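PDB 2RA5: putative transcriptional regulator from Streptomyces coelicolor A3, which probably binds DNA and regulates transcription as a GntR-family regulator, and carries a UTRA domain that holds a meso-tartaric acid molecule in this crystal. Local coordinates for residues M213-F218 / G228-R233; S131-I136 / C151-P156. All blocks are in the same frame, centred on the assembly; numbering follows the deposited sequence.

Interaction 1: M213-F218 / G228-R233; sequences MERTTF and GTHTYR. With SRT (S,R meso-tartaric acid), chain B.
Met213, a selenomethionine, lies over the sheet between two rings of the strand 228-232 and meets both at their edges. Its CG sits in the plane of the Tyr232 ring, 3.4 Å from Tyr232 OH. The chain bends at chi2 (112°), which sets SE; beyond it CE ends in the plane of the imidazole, 3.6 Å from His230 ND1. The side chains of Met213 and His230 run side by side, whereas that of Tyr232 crosses Met213 at a slant.

Arg215 follows on the same face. Its guanidinium stands steeply to the imidazole, the two planes 79° apart. His230 CE1 lies over one guanidinium face, 3.5 Å from Arg215 NH1. At the guanidinium edge, the same NH1 donates to O1 of the tartrate at 2.9 Å, with a longer, weak bond to O11. Gly228, paired with Arg215, leaves room here: a side chain on it would run into His230 NE2. Asn152 of the next strand lies beside this ring.

Beneath these groups, Met213 pairs with His230 and Arg215 with Gly228 through two backbone bonds each; His230 N to Met213 O measures 2.8 Å. Between them Glu214 faces Thr229 in a non-hydrogen-bonded pair, its CG 3.7 Å from Thr229 OG1 on the other face of the sheet. This is an antiparallel beta hairpin of the UTRA domain, one face of which forms part of the tartrate pocket, where Arg138 and Leu171 N also bind the ligand.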
HETATM    1  N   MSE A 213       1.161   7.887   1.399  1.00 53.93           N
HETATM    2  CA  MSE A 213       1.664   7.065   2.471  1.00 52.49           C
HETATM    3  C   MSE A 213       2.291   7.867   3.628  1.00 56.91           C
HETATM    4  O   MSE A 213       2.891   8.936   3.447  1.00 45.84           O
HETATM    5  CB  MSE A 213       2.590   6.005   1.900  1.00 51.83           C
HETATM    6  CG  MSE A 213       4.044   6.307   1.977  1.00 73.39           C
HETATM    7 SE   MSE A 213       4.886   5.083   3.221  0.85 90.73          SE
HETATM    8  CE  MSE A 213       6.736   5.330   2.644  1.00 64.37           C
ATOM      9  N   GLU A 214       2.085   7.363   4.834  1.00 54.11           N
ATOM     10  CA  GLU A 214       2.666   7.964   6.026  1.00 60.67           C
ATOM     11  C   GLU A 214       3.506   6.913   6.719  1.00 48.32           C
ATOM     12  O   GLU A 214       3.101   5.758   6.822  1.00 45.20           O
ATOM     13  CB  GLU A 214       1.581   8.472   6.971  1.00 52.67           C
ATOM     14  CG  GLU A 214       0.977   9.812   6.598  1.00 59.92           C
ATOM     15  CD  GLU A 214      -0.166  10.195   7.525  1.00 72.70           C
ATOM     16  OE1 GLU A 214      -0.152   9.766   8.700  1.00 74.15           O
ATOM     17  OE2 GLU A 214      -1.086  10.909   7.077  1.00 89.50           O
ATOM     18  N   ARG A 215       4.687   7.308   7.176  1.00 45.73           N
ATOM     19  CA  ARG A 215       5.587   6.360   7.798  1.00 51.50           C
ATOM     20  C   ARG A 215       6.289   6.970   9.013  1.00 53.97           C
ATOM     21  O   ARG A 215       6.709   8.128   8.973  1.00 47.38           O
ATOM     22  CB  ARG A 215       6.604   5.896   6.752  1.00 41.67           C
ATOM     23  CG  ARG A 215       7.774   5.096   7.277  1.00 54.48           C
ATOM     24  CD  ARG A 215       8.854   4.987   6.216  1.00 61.78           C
ATOM     25  NE  ARG A 215       9.453   6.279   5.845  1.00 78.91           N
ATOM     26  CZ  ARG A 215      10.135   6.490   4.717  1.00 82.88           C
ATOM     27  NH1 ARG A 215      10.653   7.688   4.452  1.00 58.25           N
ATOM     28  NH2 ARG A 215      10.300   5.502   3.843  1.00 76.62           N
ATOM     29  N   THR A 216       6.411   6.205  10.098  1.00 52.02           N
ATOM     30  CA  THR A 216       7.317   6.608  11.172  1.00 54.74           C
ATOM     31  C   THR A 216       8.407   5.578  11.346  1.00 40.74           C
ATOM     32  O   THR A 216       8.129   4.400  11.509  1.00 52.35           O
ATOM     33  CB  THR A 216       6.632   6.763  12.543  1.00 48.18           C
ATOM     34  OG1 THR A 216       5.449   7.550  12.424  1.00 51.17           O
ATOM     35  CG2 THR A 216       7.588   7.440  13.547  1.00 31.13           C
ATOM     36  N   THR A 217       9.650   6.032  11.397  1.00 51.67           N
ATOM     37  CA  THR A 217      10.771   5.118  11.558  1.00 47.62           C
ATOM     38  C   THR A 217      11.440   5.241  12.933  1.00 42.65           C
ATOM     39  O   THR A 217      11.756   6.338  13.382  1.00 45.37           O
ATOM     40  CB  THR A 217      11.821   5.358  10.459  1.00 43.37           C
ATOM     41  OG1 THR A 217      11.179   5.340   9.181  1.00 61.61           O
ATOM     42  CG2 THR A 217      12.917   4.291  10.509  1.00 40.33           C
ATOM     43  N   PHE A 218      11.677   4.102  13.575  1.00 43.35           N
ATOM     44  CA  PHE A 218      12.294   4.059  14.896  1.00 47.93           C
ATOM     45  C   PHE A 218      13.670   3.404  14.899  1.00 48.70           C
ATOM     46  O   PHE A 218      13.972   2.565  14.046  1.00 47.39           O
ATOM     47  CB  PHE A 218      11.389   3.318  15.868  1.00 40.18           C
ATOM     48  CG  PHE A 218       9.976   3.788  15.840  1.00 51.68           C
ATOM     49  CD1 PHE A 218       9.120   3.389  14.809  1.00 36.73           C
ATOM     50  CD2 PHE A 218       9.492   4.636  16.833  1.00 39.68           C
ATOM     51  CE1 PHE A 218       7.801   3.830  14.766  1.00 37.76           C
ATOM     52  CE2 PHE A 218       8.167   5.077  16.806  1.00 45.80           C
ATOM     53  CZ  PHE A 218       7.318   4.674  15.781  1.00 34.03           C
ATOM     54  N   GLY A 228       7.548  10.579   7.809  1.00 39.04           N
ATOM     55  CA  GLY A 228       7.384  10.976   6.430  1.00 42.96           C
ATOM     56  C   GLY A 228       5.930  10.996   6.034  1.00 47.09           C
ATOM     57  O   GLY A 228       5.121  10.176   6.468  1.00 45.78           O
ATOM     58  N   THR A 229       5.598  11.965   5.201  1.00 45.93           N
ATOM     59  CA  THR A 229       4.250  12.087   4.680  1.00 45.30           C
ATOM     60  C   THR A 229       4.398  12.317   3.172  1.00 51.23           C
ATOM     61  O   THR A 229       4.921  13.341   2.729  1.00 54.82           O
ATOM     62  CB  THR A 229       3.447  13.198   5.443  1.00 58.44           C
ATOM     63  OG1 THR A 229       2.046  13.054   5.201  1.00 62.97           O
ATOM     64  CG2 THR A 229       3.923  14.628   5.096  1.00 47.35           C
ATOM     65  N   HIS A 230       3.975  11.328   2.391  1.00 55.04           N
ATOM     66  CA  HIS A 230       4.294  11.295   0.970  1.00 43.06           C
ATOM     67  C   HIS A 230       3.077  11.173   0.072  1.00 43.66           C
ATOM     68  O   HIS A 230       2.060  10.604   0.461  1.00 47.18           O
ATOM     69  CB  HIS A 230       5.218  10.117   0.683  1.00 46.24           C
ATOM     70  CG  HIS A 230       6.397  10.033   1.588  1.00 56.89           C
ATOM     71  ND1 HIS A 230       6.781   8.870   2.205  1.00 74.66           N
ATOM     72  CD2 HIS A 230       7.293  10.978   1.986  1.00 47.28           C
ATOM     73  CE1 HIS A 230       7.860   9.082   2.936  1.00 62.10           C
ATOM     74  NE2 HIS A 230       8.189  10.366   2.810  1.00 62.99           N
ATOM     75  N   THR A 231       3.214  11.707  -1.143  1.00 61.91           N
ATOM     76  CA  THR A 231       2.226  11.575  -2.218  1.00 59.27           C
ATOM     77  C   THR A 231       2.872  11.002  -3.480  1.00 51.74           C
ATOM     78  O   THR A 231       4.028  11.304  -3.807  1.00 47.78           O
ATOM     79  CB  THR A 231       1.618  12.927  -2.592  1.00 55.41           C
ATOM     80  OG1 THR A 231       2.651  13.924  -2.559  1.00 69.43           O
ATOM     81  CG2 THR A 231       0.518  13.303  -1.626  1.00 59.42           C
ATOM     82  N   TYR A 232       2.117  10.176  -4.191  1.00 49.03           N
ATOM     83  CA  TYR A 232       2.617   9.555  -5.412  1.00 60.72           C
ATOM     84  C   TYR A 232       1.592   9.651  -6.525  1.00 55.98           C
ATOM     85  O   TYR A 232       0.404   9.375  -6.300  1.00 50.38           O
ATOM     86  CB  TYR A 232       2.909   8.080  -5.172  1.00 55.21           C
ATOM     87  CG  TYR A 232       3.757   7.798  -3.966  1.00 50.17           C
ATOM     88  CD1 TYR A 232       3.187   7.680  -2.707  1.00 51.57           C
ATOM     89  CD2 TYR A 232       5.135   7.636  -4.085  1.00 51.06           C
ATOM     90  CE1 TYR A 232       3.969   7.417  -1.596  1.00 49.53           C
ATOM     91  CE2 TYR A 232       5.920   7.375  -2.985  1.00 54.74           C
ATOM     92  CZ  TYR A 232       5.339   7.266  -1.738  1.00 54.45           C
ATOM     93  OH  TYR A 232       6.132   7.001  -0.635  1.00 55.01           O
ATOM     94  N   ARG A 233       2.057  10.021  -7.719  1.00 53.33           N
ATOM     95  CA  ARG A 233       1.223   9.976  -8.932  1.00 69.89           C
ATOM     96  C   ARG A 233       0.912   8.527  -9.300  1.00 55.32           C
ATOM     97  O   ARG A 233       1.823   7.789  -9.699  1.00 54.23           O
ATOM     98  CB  ARG A 233       1.950  10.639 -10.103  1.00 66.42           C
ATOM     99  CG  ARG A 233       2.418  12.059  -9.833  1.00 83.23           C
ATOM    100  CD  ARG A 233       2.976  12.675 -11.096  1.00 87.80           C
ATOM    101  NE  ARG A 233       1.973  12.738 -12.152  1.00 97.54           N
ATOM    102  CZ  ARG A 233       2.256  12.833 -13.445  1.00 87.24           C
ATOM    103  NH1 ARG A 233       1.271  12.889 -14.330  1.00 78.16           N
ATOM    104  NH2 ARG A 233       3.519  12.873 -13.852  1.00 80.81           N
TER
HETATM  105  O1  SRT B 247      12.404   8.786   2.480  1.00 78.97           O
HETATM  106  O11 SRT B 247      11.299   7.448   1.089  1.00 80.36           O
HETATM  107  C1  SRT B 247      12.362   8.030   1.467  1.00 78.79           C
HETATM  108  C2  SRT B 247      13.625   7.843   0.646  1.00 75.69           C
HETATM  109  O2  SRT B 247      14.722   8.521   1.270  1.00 70.63           O
HETATM  110  C3  SRT B 247      13.933   6.355   0.379  1.00 75.43           C
HETATM  111  O3  SRT B 247      14.772   6.167  -0.769  1.00 75.31           O
HETATM  112  C4  SRT B 247      14.622   5.723   1.547  1.00 76.16           C
HETATM  113  O4  SRT B 247      15.889   5.686   1.594  1.00 74.42           O
HETATM  114  O41 SRT B 247      13.855   5.260   2.417  1.00 76.86           O

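Interaction 2: S131-I136 / C151-P156; sequences SEVHRI and CNYLPP
The Tyr153 ring is met on a slant by the aliphatic chain of Arg135, the closest approach being 3.4 Å from Arg135 CD to Tyr153 CE2, while Val133 CG2 reaches CD2 of the same ring, also obliquely. The His134 imidazole has Pro155 O at its edge, in plane, 3.8 Å from His134 CD2. Arg135 CG is anti to the backbone N (chi1 -177°), and from there the chain runs beside the phenol, pointing the same way, before its guanidinium turns 47° from the ring plane; its NE forms a salt bridge with Glu137. An alanine in place of Tyr153 would probably leave the methylenes of Arg135 without their flat partner and open a gap beside Val133 CG2.

Backbone bonds join His134 to Leu154 and Ile136 to Asn152, two for each pair. Between them, His134 O also receives a CA-H contact from Tyr153 CA at 3.0 Å. Beyond the His134-Leu154 pair, Pro156 CG lies 3.1 Å from Glu132 O.

On the Arg135 and Tyr153 face, the helix 119-125 supplies Ile121 and Leu125 to the tyrosine. On the other face Leu161 packs on His134, Ile136 and Leu154, and the strands 106-116 and 224-232 flank the hairpin.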
ATOM      1  N   SER A 131       8.063  22.116  19.654  1.00 38.09           N
ATOM      2  CA  SER A 131       9.509  21.887  19.735  1.00 38.79           C
ATOM      3  C   SER A 131      10.026  21.884  18.288  1.00 51.52           C
ATOM      4  O   SER A 131       9.249  21.719  17.334  1.00 40.40           O
ATOM      5  CB  SER A 131       9.845  20.589  20.488  1.00 52.34           C
ATOM      6  OG  SER A 131       9.455  19.428  19.775  1.00 45.05           O
ATOM      7  N   GLU A 132      11.320  22.083  18.101  1.00 44.62           N
ATOM      8  CA  GLU A 132      11.814  22.287  16.757  1.00 62.32           C
ATOM      9  C   GLU A 132      12.183  20.967  16.093  1.00 59.41           C
ATOM     10  O   GLU A 132      12.785  20.095  16.711  1.00 46.74           O
ATOM     11  CB  GLU A 132      12.989  23.246  16.769  1.00 49.98           C
ATOM     12  CG  GLU A 132      12.903  24.410  15.756  1.00 92.12           C
ATOM     13  CD  GLU A 132      14.111  25.377  15.827  1.00109.01           C
ATOM     14  OE1 GLU A 132      15.260  24.907  16.032  1.00114.86           O
ATOM     15  OE2 GLU A 132      13.912  26.611  15.710  1.00 81.37           O
ATOM     16  N   VAL A 133      11.779  20.814  14.833  1.00 47.87           N
ATOM     17  CA  VAL A 133      12.122  19.633  14.071  1.00 49.27           C
ATOM     18  C   VAL A 133      12.610  20.083  12.705  1.00 49.50           C
ATOM     19  O   VAL A 133      12.398  21.229  12.302  1.00 44.32           O
ATOM     20  CB  VAL A 133      10.927  18.656  13.956  1.00 45.34           C
ATOM     21  CG1 VAL A 133      10.534  18.132  15.355  1.00 42.81           C
ATOM     22  CG2 VAL A 133       9.760  19.341  13.296  1.00 36.91           C
ATOM     23  N   HIS A 134      13.293  19.188  12.006  1.00 50.31           N
ATOM     24  CA  HIS A 134      13.743  19.476  10.665  1.00 46.38           C
ATOM     25  C   HIS A 134      12.648  19.135   9.681  1.00 53.99           C
ATOM     26  O   HIS A 134      12.087  18.051   9.744  1.00 52.55           O
ATOM     27  CB  HIS A 134      14.987  18.651  10.346  1.00 50.27           C
ATOM     28  CG  HIS A 134      16.191  19.021  11.176  1.00 61.16           C
ATOM     29  ND1 HIS A 134      17.034  20.051  10.822  1.00 66.67           N
ATOM     30  CD2 HIS A 134      16.669  18.494  12.318  1.00 77.67           C
ATOM     31  CE1 HIS A 134      17.999  20.137  11.733  1.00 68.79           C
ATOM     32  NE2 HIS A 134      17.810  19.222  12.642  1.00 81.70           N
ATOM     33  N   ARG A 135      12.338  20.053   8.772  1.00 49.99           N
ATOM     34  CA  ARG A 135      11.453  19.720   7.657  1.00 53.75           C
ATOM     35  C   ARG A 135      12.165  19.690   6.292  1.00 50.36           C
ATOM     36  O   ARG A 135      12.679  20.704   5.804  1.00 49.14           O
ATOM     37  CB  ARG A 135      10.227  20.641   7.593  1.00 40.06           C
ATOM     38  CG  ARG A 135       9.253  20.262   6.460  1.00 43.76           C
ATOM     39  CD  ARG A 135       7.938  21.004   6.510  1.00 48.71           C
ATOM     40  NE  ARG A 135       7.811  21.944   5.406  1.00 62.78           N
ATOM     41  CZ  ARG A 135       7.707  23.261   5.547  1.00 78.24           C
ATOM     42  NH1 ARG A 135       7.591  24.038   4.479  1.00 72.95           N
ATOM     43  NH2 ARG A 135       7.708  23.800   6.758  1.00 85.09           N
ATOM     44  N   ILE A 136      12.166  18.515   5.681  1.00 52.62           N
ATOM     45  CA  ILE A 136      12.693  18.337   4.336  1.00 56.51           C
ATOM     46  C   ILE A 136      11.572  18.048   3.338  1.00 53.00           C
ATOM     47  O   ILE A 136      10.619  17.321   3.632  1.00 46.41           O
ATOM     48  CB  ILE A 136      13.755  17.213   4.279  1.00 55.03           C
ATOM     49  CG1 ILE A 136      14.942  17.569   5.173  1.00 62.23           C
ATOM     50  CG2 ILE A 136      14.244  17.020   2.860  1.00 68.56           C
ATOM     51  CD1 ILE A 136      15.908  16.442   5.365  1.00 82.98           C
ATOM     52  N   CYS A 151       7.655  14.700   1.902  1.00 56.82           N
ATOM     53  CA  CYS A 151       7.915  15.555   3.074  1.00 68.84           C
ATOM     54  C   CYS A 151       8.390  14.730   4.267  1.00 56.82           C
ATOM     55  O   CYS A 151       7.696  13.814   4.704  1.00 44.40           O
ATOM     56  CB  CYS A 151       6.668  16.352   3.495  1.00 67.21           C
ATOM     57  SG  CYS A 151       5.773  17.185   2.169  1.00 71.87           S
ATOM     58  N   ASN A 152       9.557  15.062   4.808  1.00 51.17           N
ATOM     59  CA  ASN A 152      10.037  14.389   6.019  1.00 46.15           C
ATOM     60  C   ASN A 152      10.367  15.295   7.207  1.00 52.77           C
ATOM     61  O   ASN A 152      10.778  16.445   7.047  1.00 43.75           O
ATOM     62  CB  ASN A 152      11.219  13.445   5.714  1.00 53.08           C
ATOM     63  CG  ASN A 152      10.869  12.393   4.663  1.00 60.12           C
ATOM     64  OD1 ASN A 152      10.497  11.264   4.983  1.00 60.07           O
ATOM     65  ND2 ASN A 152      10.953  12.773   3.410  1.00 39.71           N
ATOM     66  N   TYR A 153      10.177  14.758   8.406  1.00 46.12           N
ATOM     67  CA  TYR A 153      10.478  15.488   9.626  1.00 43.33           C
ATOM     68  C   TYR A 153      11.409  14.683  10.481  1.00 45.10           C
ATOM     69  O   TYR A 153      11.169  13.507  10.727  1.00 53.59           O
ATOM     70  CB  TYR A 153       9.197  15.764  10.393  1.00 41.75           C
ATOM     71  CG  TYR A 153       8.209  16.579   9.594  1.00 49.05           C
ATOM     72  CD1 TYR A 153       7.274  15.960   8.767  1.00 57.51           C
ATOM     73  CD2 TYR A 153       8.210  17.968   9.665  1.00 49.61           C
ATOM     74  CE1 TYR A 153       6.364  16.699   8.040  1.00 49.68           C
ATOM     75  CE2 TYR A 153       7.309  18.718   8.934  1.00 60.85           C
ATOM     76  CZ  TYR A 153       6.385  18.077   8.122  1.00 55.84           C
ATOM     77  OH  TYR A 153       5.479  18.809   7.392  1.00 57.79           O
ATOM     78  N   LEU A 154      12.491  15.309  10.916  1.00 40.38           N
ATOM     79  CA  LEU A 154      13.426  14.651  11.810  1.00 43.43           C
ATOM     80  C   LEU A 154      13.537  15.417  13.126  1.00 49.14           C
ATOM     81  O   LEU A 154      13.454  16.645  13.151  1.00 44.03           O
ATOM     82  CB  LEU A 154      14.823  14.493  11.198  1.00 50.28           C
ATOM     83  CG  LEU A 154      15.123  14.123   9.746  1.00 54.62           C
ATOM     84  CD1 LEU A 154      16.191  13.028   9.745  1.00 46.09           C
ATOM     85  CD2 LEU A 154      13.897  13.675   9.029  1.00 47.67           C
ATOM     86  N   PRO A 155      13.712  14.682  14.230  1.00 59.06           N
ATOM     87  CA  PRO A 155      13.974  15.333  15.510  1.00 58.43           C
ATOM     88  C   PRO A 155      15.372  15.954  15.507  1.00 58.91           C
ATOM     89  O   PRO A 155      16.217  15.570  14.705  1.00 58.39           O
ATOM     90  CB  PRO A 155      13.881  14.183  16.517  1.00 48.11           C
ATOM     91  CG  PRO A 155      14.163  12.949  15.747  1.00 54.69           C
ATOM     92  CD  PRO A 155      13.761  13.209  14.318  1.00 56.11           C
ATOM     93  N   PRO A 156      15.608  16.918  16.405  1.00 67.73           N
ATOM     94  CA  PRO A 156      16.880  17.648  16.456  1.00 72.07           C
ATOM     95  C   PRO A 156      18.107  16.771  16.712  1.00 74.01           C
ATOM     96  O   PRO A 156      18.029  15.789  17.454  1.00 71.13           O
ATOM     97  CB  PRO A 156      16.693  18.601  17.646  1.00 69.49           C
ATOM     98  CG  PRO A 156      15.209  18.658  17.913  1.00 50.78           C
ATOM     99  CD  PRO A 156      14.658  17.355  17.449  1.00 62.86           C
TER

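Overall arrangement
From the N-terminal side, the chain first runs through the strand 132-142, turns and returns along 145-154, so that interaction 2 closes the open end of this hairpin, with 14 residues, mostly strand, between its segments. Only later, after helices and the strand 184-193, does interaction 1 close a second hairpin, 209-218 with 224-232, across nine residues. The two are in series, neither nested nor crossed. They join side by side in the six-stranded antiparallel sheet, where 145-154 and 224-232 are neighbours: Thr229 N probably bonds to Cys151 O at 2.8 Å. Asn152, which touches the tartrate, packs on Gly228 and Arg215, linking interaction 2 to the ligand pocket. The centres of the two interactions are about 14 Å apart.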